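Local coordinates for protein pyocin S5 (Pseudomonas aeruginosa PAO1, PDB 6THK) that is a bacteriocin that probably kills susceptible bacterial cells by forming channels that depolarise their cytoplasmic membrane, at residues A390-M399 with A460-G468; K415-F426 with P437-A446. The protein carries 1 engineered substitution. All blocks are in the same frame, centred on the assembly; numbering follows the deposited sequence.

Interaction 1. Residues A390-M399 with A460-G468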
# COMPACT_ATOMS: atom_id res chain seq x y z
N ALA A 390 -15.60 -39.90 52.51
CA ALA A 390 -15.51 -38.56 51.95
C ALA A 390 -14.85 -38.58 50.59
O ALA A 390 -15.27 -37.92 49.67
CB ALA A 390 -14.74 -37.65 52.88
N PHE A 391 -13.79 -39.36 50.48
CA PHE A 391 -13.05 -39.50 49.26
C PHE A 391 -13.86 -40.17 48.17
O PHE A 391 -13.70 -39.86 47.02
CB PHE A 391 -11.80 -40.31 49.52
CG PHE A 391 -10.65 -39.51 50.04
CD1 PHE A 391 -10.25 -38.37 49.40
CD2 PHE A 391 -9.96 -39.92 51.14
CE1 PHE A 391 -9.18 -37.66 49.86
CE2 PHE A 391 -8.88 -39.22 51.62
CZ PHE A 391 -8.49 -38.08 50.98
N ASP A 392 -14.73 -41.10 48.54
CA ASP A 392 -15.58 -41.82 47.60
C ASP A 392 -16.58 -40.85 47.02
O ASP A 392 -16.92 -40.96 45.88
CB ASP A 392 -16.34 -42.96 48.30
CG ASP A 392 -15.66 -44.30 48.17
OD1 ASP A 392 -14.52 -44.34 47.68
OD2 ASP A 392 -16.25 -45.33 48.57
N SER A 393 -17.04 -39.91 47.83
CA SER A 393 -18.02 -38.92 47.40
C SER A 393 -17.43 -37.77 46.58
O SER A 393 -18.14 -36.87 46.16
CB SER A 393 -18.73 -38.34 48.62
OG SER A 393 -19.37 -37.12 48.33
N LEU A 394 -16.12 -37.81 46.41
CA LEU A 394 -15.35 -36.80 45.67
C LEU A 394 -15.86 -36.48 44.28
O LEU A 394 -16.03 -37.37 43.44
CB LEU A 394 -13.85 -37.16 45.59
CG LEU A 394 -12.90 -35.98 45.40
CD1 LEU A 394 -11.68 -36.15 46.26
CD2 LEU A 394 -12.55 -35.79 43.92
N ASP A 395 -16.01 -35.19 44.05
CA ASP A 395 -16.47 -34.58 42.81
C ASP A 395 -15.25 -34.27 41.93
O ASP A 395 -14.49 -33.36 42.27
CB ASP A 395 -17.24 -33.30 43.17
CG ASP A 395 -17.81 -32.60 41.97
OD1 ASP A 395 -17.03 -31.99 41.22
OD2 ASP A 395 -19.04 -32.69 41.77
N LYS A 396 -15.08 -34.99 40.80
CA LYS A 396 -13.92 -34.88 39.88
C LYS A 396 -13.83 -33.58 39.08
O LYS A 396 -12.72 -33.11 38.82
CB LYS A 396 -13.89 -36.08 38.92
N GLN A 397 -15.00 -33.00 38.70
CA GLN A 397 -15.12 -31.77 37.91
C GLN A 397 -14.62 -30.52 38.67
O GLN A 397 -13.76 -29.82 38.13
CB GLN A 397 -16.57 -31.57 37.47
N MET A 398 -15.12 -30.28 39.92
CA MET A 398 -14.73 -29.16 40.82
C MET A 398 -13.27 -29.28 41.26
O MET A 398 -12.60 -28.26 41.41
CB MET A 398 -15.65 -29.01 42.04
CG MET A 398 -17.10 -28.91 41.67
SD MET A 398 -18.22 -28.12 42.83
CE MET A 398 -19.78 -28.49 42.03
N MET A 399 -12.80 -30.53 41.47
CA MET A 399 -11.42 -30.87 41.84
C MET A 399 -10.48 -30.42 40.72
O MET A 399 -9.48 -29.75 41.00
CB MET A 399 -11.31 -32.39 42.08
CG MET A 399 -10.08 -32.84 42.84
SD MET A 399 -8.50 -32.92 41.93
CE MET A 399 -9.02 -33.55 40.33
N ALA A 460 -7.12 -28.67 46.23
CA ALA A 460 -8.23 -28.99 45.30
C ALA A 460 -9.19 -30.02 45.92
O ALA A 460 -10.41 -29.91 45.76
CB ALA A 460 -7.70 -29.50 43.96
N THR A 461 -8.63 -30.96 46.71
CA THR A 461 -9.36 -31.98 47.47
C THR A 461 -10.30 -31.34 48.51
O THR A 461 -11.46 -31.72 48.57
CB THR A 461 -8.36 -32.96 48.09
OG1 THR A 461 -7.60 -33.54 47.03
CG2 THR A 461 -9.04 -34.05 48.88
N ALA A 462 -9.82 -30.37 49.33
CA ALA A 462 -10.62 -29.69 50.35
C ALA A 462 -11.82 -28.94 49.77
O ALA A 462 -12.79 -28.74 50.49
CB ALA A 462 -9.75 -28.71 51.12
N THR A 463 -11.75 -28.53 48.49
CA THR A 463 -12.81 -27.76 47.81
C THR A 463 -13.88 -28.62 47.10
O THR A 463 -14.95 -28.10 46.76
CB THR A 463 -12.20 -26.77 46.78
OG1 THR A 463 -11.73 -27.52 45.66
CG2 THR A 463 -11.10 -25.87 47.37
N ALA A 464 -13.58 -29.89 46.83
CA ALA A 464 -14.48 -30.78 46.09
C ALA A 464 -15.01 -31.96 46.91
O ALA A 464 -15.82 -32.73 46.40
CB ALA A 464 -13.76 -31.30 44.86
N THR A 465 -14.57 -32.09 48.17
CA THR A 465 -14.88 -33.23 49.03
C THR A 465 -15.37 -32.80 50.44
O THR A 465 -14.78 -31.86 50.99
CB THR A 465 -13.55 -34.01 49.23
OG1 THR A 465 -12.78 -33.98 48.05
CG2 THR A 465 -13.72 -35.42 49.66
N PRO A 466 -16.32 -33.53 51.09
CA PRO A 466 -16.68 -33.23 52.50
C PRO A 466 -15.66 -33.91 53.44
O PRO A 466 -16.01 -34.67 54.37
CB PRO A 466 -18.09 -33.84 52.66
CG PRO A 466 -18.35 -34.63 51.38
CD PRO A 466 -17.09 -34.69 50.59
N ILE A 467 -14.36 -33.62 53.18
CA ILE A 467 -13.20 -34.23 53.83
C ILE A 467 -13.13 -33.98 55.39
O ILE A 467 -12.74 -34.91 56.13
CB ILE A 467 -11.86 -33.85 53.10
CG1 ILE A 467 -10.72 -34.73 53.59
CG2 ILE A 467 -11.50 -32.35 53.14
CD1 ILE A 467 -9.93 -35.18 52.63
N GLY A 468 -13.55 -32.81 55.84
CA GLY A 468 -13.52 -32.46 57.25
C GLY A 468 -12.14 -32.02 57.70
O GLY A 468 -11.16 -32.18 56.96
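L394 and T465 bring the two backbones closest, with CA atoms 4.9 Å apart, where the link between helices 381-392 and 396-409 passes the C-terminal end of helix 451-464. One weak backbone bond joins them there, D395 N to A464 O (3.4 Å). D395 is also the N-cap of helix 396-409: its OD1 accepts a nearly straight bond from M398 N (2.9 Å, 170° at the hydrogen). On this first helical turn lies A464 CB, 3.9 Å from M399 CB and also touching M398 CB. M399 bends beyond CG and brings SD to A460 CB. At the other end F391 lies with its ring edge against a methyl, T461 CG2 meeting F391 CE1 at 3.7 Å near the ring plane. I467 CD1 reaches F391 CZ obliquely (3.6 Å). A390 CB rests on the backbone of P466 and I467. Between these ends T465 is tightly packed against L394, T465 OG1 being 3.3 Å from L394 CG. T465 OG1 is turned beside its own backbone N (chi1 -36°) and bonds back to T461 O (2.7 Å), which A464 N also uses. P466 then centres an inverse gamma turn leading into helix 468-481. The two helices it joins lie largely in the predicted membrane-spanning segment, consistent with the hydrophobic helical hairpin of channel-forming colicins, here lying against neighbouring helices of the pore-forming domain.

Interaction 2. Residues K415-F426 with P437-A446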
# COMPACT_ATOMS: atom_id res chain seq x y z
N LYS A 415 -0.78 -30.19 34.88
CA LYS A 415 -0.33 -31.58 34.77
C LYS A 415 -1.49 -32.59 34.66
O LYS A 415 -2.53 -32.46 35.31
CB LYS A 415 0.60 -31.88 35.95
CG LYS A 415 1.55 -33.03 35.72
CD LYS A 415 2.63 -33.05 36.77
CE LYS A 415 3.08 -34.46 37.08
NZ LYS A 415 4.03 -35.01 36.08
N ALA A 416 -1.33 -33.60 33.81
CA ALA A 416 -2.35 -34.62 33.62
C ALA A 416 -2.46 -35.57 34.82
O ALA A 416 -1.45 -35.94 35.40
CB ALA A 416 -2.08 -35.41 32.35
N ILE A 417 -3.69 -35.93 35.20
CA ILE A 417 -3.90 -36.84 36.33
C ILE A 417 -5.25 -37.59 36.30
O ILE A 417 -6.26 -37.02 35.90
CB ILE A 417 -3.76 -36.02 37.64
CG1 ILE A 417 -3.81 -36.88 38.89
CG2 ILE A 417 -4.80 -34.92 37.69
CD1 ILE A 417 -3.37 -36.16 40.14
N ASP A 418 -5.27 -38.87 36.69
CA ASP A 418 -6.53 -39.60 36.82
C ASP A 418 -6.75 -39.43 38.32
O ASP A 418 -6.13 -40.12 39.13
CB ASP A 418 -6.39 -41.08 36.46
CG ASP A 418 -7.62 -41.89 36.82
OD1 ASP A 418 -8.55 -41.32 37.40
OD2 ASP A 418 -7.69 -43.10 36.52
N ALA A 419 -7.65 -38.53 38.68
CA ALA A 419 -7.94 -38.17 40.07
C ALA A 419 -8.52 -39.33 40.85
O ALA A 419 -8.02 -39.66 41.94
CB ALA A 419 -8.89 -36.99 40.10
N ALA A 420 -9.56 -39.98 40.27
CA ALA A 420 -10.24 -41.13 40.87
C ALA A 420 -9.23 -42.19 41.29
O ALA A 420 -9.34 -42.72 42.39
CB ALA A 420 -11.25 -41.70 39.88
N SER A 421 -8.17 -42.42 40.47
CA SER A 421 -7.10 -43.38 40.76
C SER A 421 -6.33 -42.98 41.99
O SER A 421 -6.01 -43.84 42.81
CB SER A 421 -6.16 -43.52 39.57
OG SER A 421 -5.22 -44.55 39.80
N LEU A 422 -6.02 -41.70 42.09
CA LEU A 422 -5.26 -41.16 43.20
C LEU A 422 -6.02 -41.24 44.51
O LEU A 422 -5.48 -41.68 45.52
CB LEU A 422 -4.92 -39.70 42.91
CG LEU A 422 -4.08 -39.03 43.98
CD1 LEU A 422 -2.94 -39.94 44.36
CD2 LEU A 422 -3.57 -37.69 43.50
N TYR A 423 -7.26 -40.81 44.48
CA TYR A 423 -8.11 -40.82 45.66
C TYR A 423 -8.40 -42.21 46.17
O TYR A 423 -8.50 -42.43 47.37
CB TYR A 423 -9.37 -40.01 45.41
CG TYR A 423 -9.03 -38.57 45.19
CD1 TYR A 423 -8.12 -37.93 46.02
CD2 TYR A 423 -9.57 -37.85 44.15
CE1 TYR A 423 -7.77 -36.62 45.83
CE2 TYR A 423 -9.23 -36.53 43.94
CZ TYR A 423 -8.34 -35.92 44.79
OH TYR A 423 -8.01 -34.61 44.59
N GLN A 424 -8.56 -43.15 45.26
CA GLN A 424 -8.80 -44.52 45.66
C GLN A 424 -7.61 -45.04 46.44
O GLN A 424 -7.77 -45.66 47.47
CB GLN A 424 -9.02 -45.38 44.43
CG GLN A 424 -8.82 -46.86 44.69
CD GLN A 424 -10.12 -47.62 44.58
OE1 GLN A 424 -11.20 -47.03 44.63
NE2 GLN A 424 -10.02 -48.92 44.42
N GLU A 425 -6.40 -44.77 45.96
CA GLU A 425 -5.22 -45.21 46.68
C GLU A 425 -5.10 -44.49 48.04
O GLU A 425 -4.62 -45.07 49.00
CB GLU A 425 -3.94 -45.29 45.81
CG GLU A 425 -2.80 -46.11 46.46
CD GLU A 425 -3.02 -47.63 46.46
OE1 GLU A 425 -3.94 -48.04 45.73
OE2 GLU A 425 -2.30 -48.40 47.17
N PHE A 426 -5.50 -43.23 48.10
CA PHE A 426 -5.49 -42.51 49.37
C PHE A 426 -6.47 -43.15 50.34
O PHE A 426 -6.16 -43.34 51.51
CB PHE A 426 -5.87 -41.04 49.16
CG PHE A 426 -5.52 -40.16 50.31
CD1 PHE A 426 -6.15 -40.32 51.53
CD2 PHE A 426 -4.56 -39.18 50.19
CE1 PHE A 426 -5.84 -39.51 52.60
CE2 PHE A 426 -4.24 -38.37 51.26
CZ PHE A 426 -4.88 -38.54 52.47
N PRO A 437 2.15 -47.84 49.43
CA PRO A 437 1.60 -47.80 48.06
C PRO A 437 1.02 -46.44 47.66
O PRO A 437 0.70 -46.23 46.50
CB PRO A 437 0.53 -48.90 48.07
CG PRO A 437 0.84 -49.73 49.29
CD PRO A 437 1.34 -48.74 50.28
N PHE A 438 0.73 -45.58 48.64
CA PHE A 438 0.30 -44.23 48.31
C PHE A 438 1.45 -43.36 47.80
O PHE A 438 1.32 -42.66 46.81
CB PHE A 438 -0.35 -43.51 49.48
CG PHE A 438 -0.73 -42.11 49.15
CD1 PHE A 438 -1.86 -41.85 48.42
CD2 PHE A 438 0.07 -41.06 49.54
CE1 PHE A 438 -2.21 -40.55 48.10
CE2 PHE A 438 -0.27 -39.76 49.22
CZ PHE A 438 -1.41 -39.51 48.50
N PHE A 439 2.55 -43.39 48.54
CA PHE A 439 3.72 -42.60 48.21
C PHE A 439 4.29 -43.03 46.87
O PHE A 439 4.72 -42.20 46.08
CB PHE A 439 4.78 -42.70 49.31
CG PHE A 439 4.38 -42.01 50.58
CD1 PHE A 439 3.97 -40.69 50.57
CD2 PHE A 439 4.39 -42.68 51.78
CE1 PHE A 439 3.59 -40.06 51.73
CE2 PHE A 439 4.01 -42.05 52.95
CZ PHE A 439 3.61 -40.74 52.92
N VAL A 440 4.27 -44.33 46.62
CA VAL A 440 4.75 -44.85 45.35
C VAL A 440 3.88 -44.32 44.22
O VAL A 440 4.39 -43.95 43.17
CB VAL A 440 4.71 -46.39 45.33
CG1 VAL A 440 4.74 -46.88 43.90
CG2 VAL A 440 5.87 -46.96 46.12
N LYS A 441 2.57 -44.29 44.43
CA LYS A 441 1.67 -43.78 43.42
C LYS A 441 1.91 -42.30 43.15
O LYS A 441 1.93 -41.88 42.00
CB LYS A 441 0.22 -44.03 43.83
CG LYS A 441 -0.79 -43.09 43.19
CD LYS A 441 -1.50 -43.76 42.03
CE LYS A 441 -1.48 -42.87 40.80
NZ LYS A 441 -2.70 -43.04 39.97
N ILE A 442 2.09 -41.50 44.19
CA ILE A 442 2.35 -40.07 43.97
C ILE A 442 3.69 -39.83 43.30
O ILE A 442 3.79 -39.01 42.40
CB ILE A 442 2.18 -39.18 45.22
CG1 ILE A 442 2.47 -39.94 46.50
CG2 ILE A 442 0.78 -38.60 45.29
CD1 ILE A 442 2.22 -39.11 47.74
N GLU A 443 4.72 -40.57 43.70
CA GLU A 443 6.03 -40.39 43.10
C GLU A 443 5.98 -40.72 41.63
O GLU A 443 6.55 -40.02 40.81
CB GLU A 443 7.07 -41.29 43.78
CG GLU A 443 8.26 -41.62 42.89
CD GLU A 443 9.02 -42.83 43.37
OE1 GLU A 443 8.68 -43.95 42.93
OE2 GLU A 443 9.95 -42.67 44.19
N THR A 444 5.30 -41.81 41.30
CA THR A 444 5.15 -42.22 39.93
C THR A 444 4.36 -41.18 39.14
O THR A 444 4.75 -40.79 38.05
CB THR A 444 4.36 -43.52 39.87
OG1 THR A 444 5.19 -44.59 40.32
CG2 THR A 444 3.87 -43.80 38.47
N LEU A 445 3.27 -40.72 39.72
CA LEU A 445 2.40 -39.75 39.07
C LEU A 445 3.05 -38.40 38.84
O LEU A 445 2.94 -37.82 37.77
CB LEU A 445 1.13 -39.58 39.90
CG LEU A 445 0.26 -38.37 39.61
CD1 LEU A 445 -0.76 -38.71 38.54
CD2 LEU A 445 -0.43 -37.94 40.89
N ALA A 446 3.78 -37.94 39.85
CA ALA A 446 4.44 -36.64 39.82
C ALA A 446 5.97 -36.59 39.94
O ALA A 446 6.50 -35.61 40.43
CB ALA A 446 3.84 -35.74 40.88
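L422 enters helix 437-446 as a knob into a hole made by F438, K441, I442 and L445, joining two nearly antiparallel helices (157°) of the all-helical pore-forming domain. The axes of 419-426 and 437-446 come within 9.5 Å, and the chain reverses direction between them, making a helical hairpin. Among the apolar contacts, the two methyls of L422 divide the work: L422 CD1 meets F438 CE1 (3.9 Å), the CG of K441 and I442 CG2, while CD2 turns to L445 CD2. L445 also receives I417 from the extended lead-in before the helix, I417 CD1 lying 3.5 Å from L445 CD2. Farther out, K415 lays CE beside the carbonyl of L445 and the backbone of A446, its chain bent at the last two torsions. E425 crosses P437 at about a right angle in van der Waals contact, with E425 CG 3.5 Å from P437 O. The aromatic contact is an offset edge-to-face pair: F426 directs its edge to the face of F438, with ring planes at 80° and centroids 5.1 Å apart. W435 meets each ring edge-to-face, while V478 of helix 468-481 touches both. Polar contacts gather on a more open flank. About two turns before E425, at the start of the helix, D418 caps helix 419-431 through a weak bond from S421 N to OD1. The same S421 takes the one side-chain hydrogen bond between the helices, as K441, kinked along its chain, donates from NZ to S421 OG at 2.9 Å.

In the fold
Interaction 2 is nested within the chain loop that interaction 1 closes, and their centres lie 15 Å apart. Y423 joins them: its side chain leaves helix 419-431 on the face away from 437-446, and Y423 OH lies 2.7 Å from T461 OG1, a probable hydrogen bond. L394 CD1 packs 3.4 Å from Y423 CE2, and M399 SD also touches the hydroxyl. A second bridge is aromatic, F391 meeting F426 with planes at about 50°; V475 of helix 468-481 touches both rings. Neither contact holds a metal. A bound zinc ion lies about 12 Å from the T463 side chain of interaction 1, and the side chain of the zinc ligand D383 is about 11 Å from those of A390 and F426.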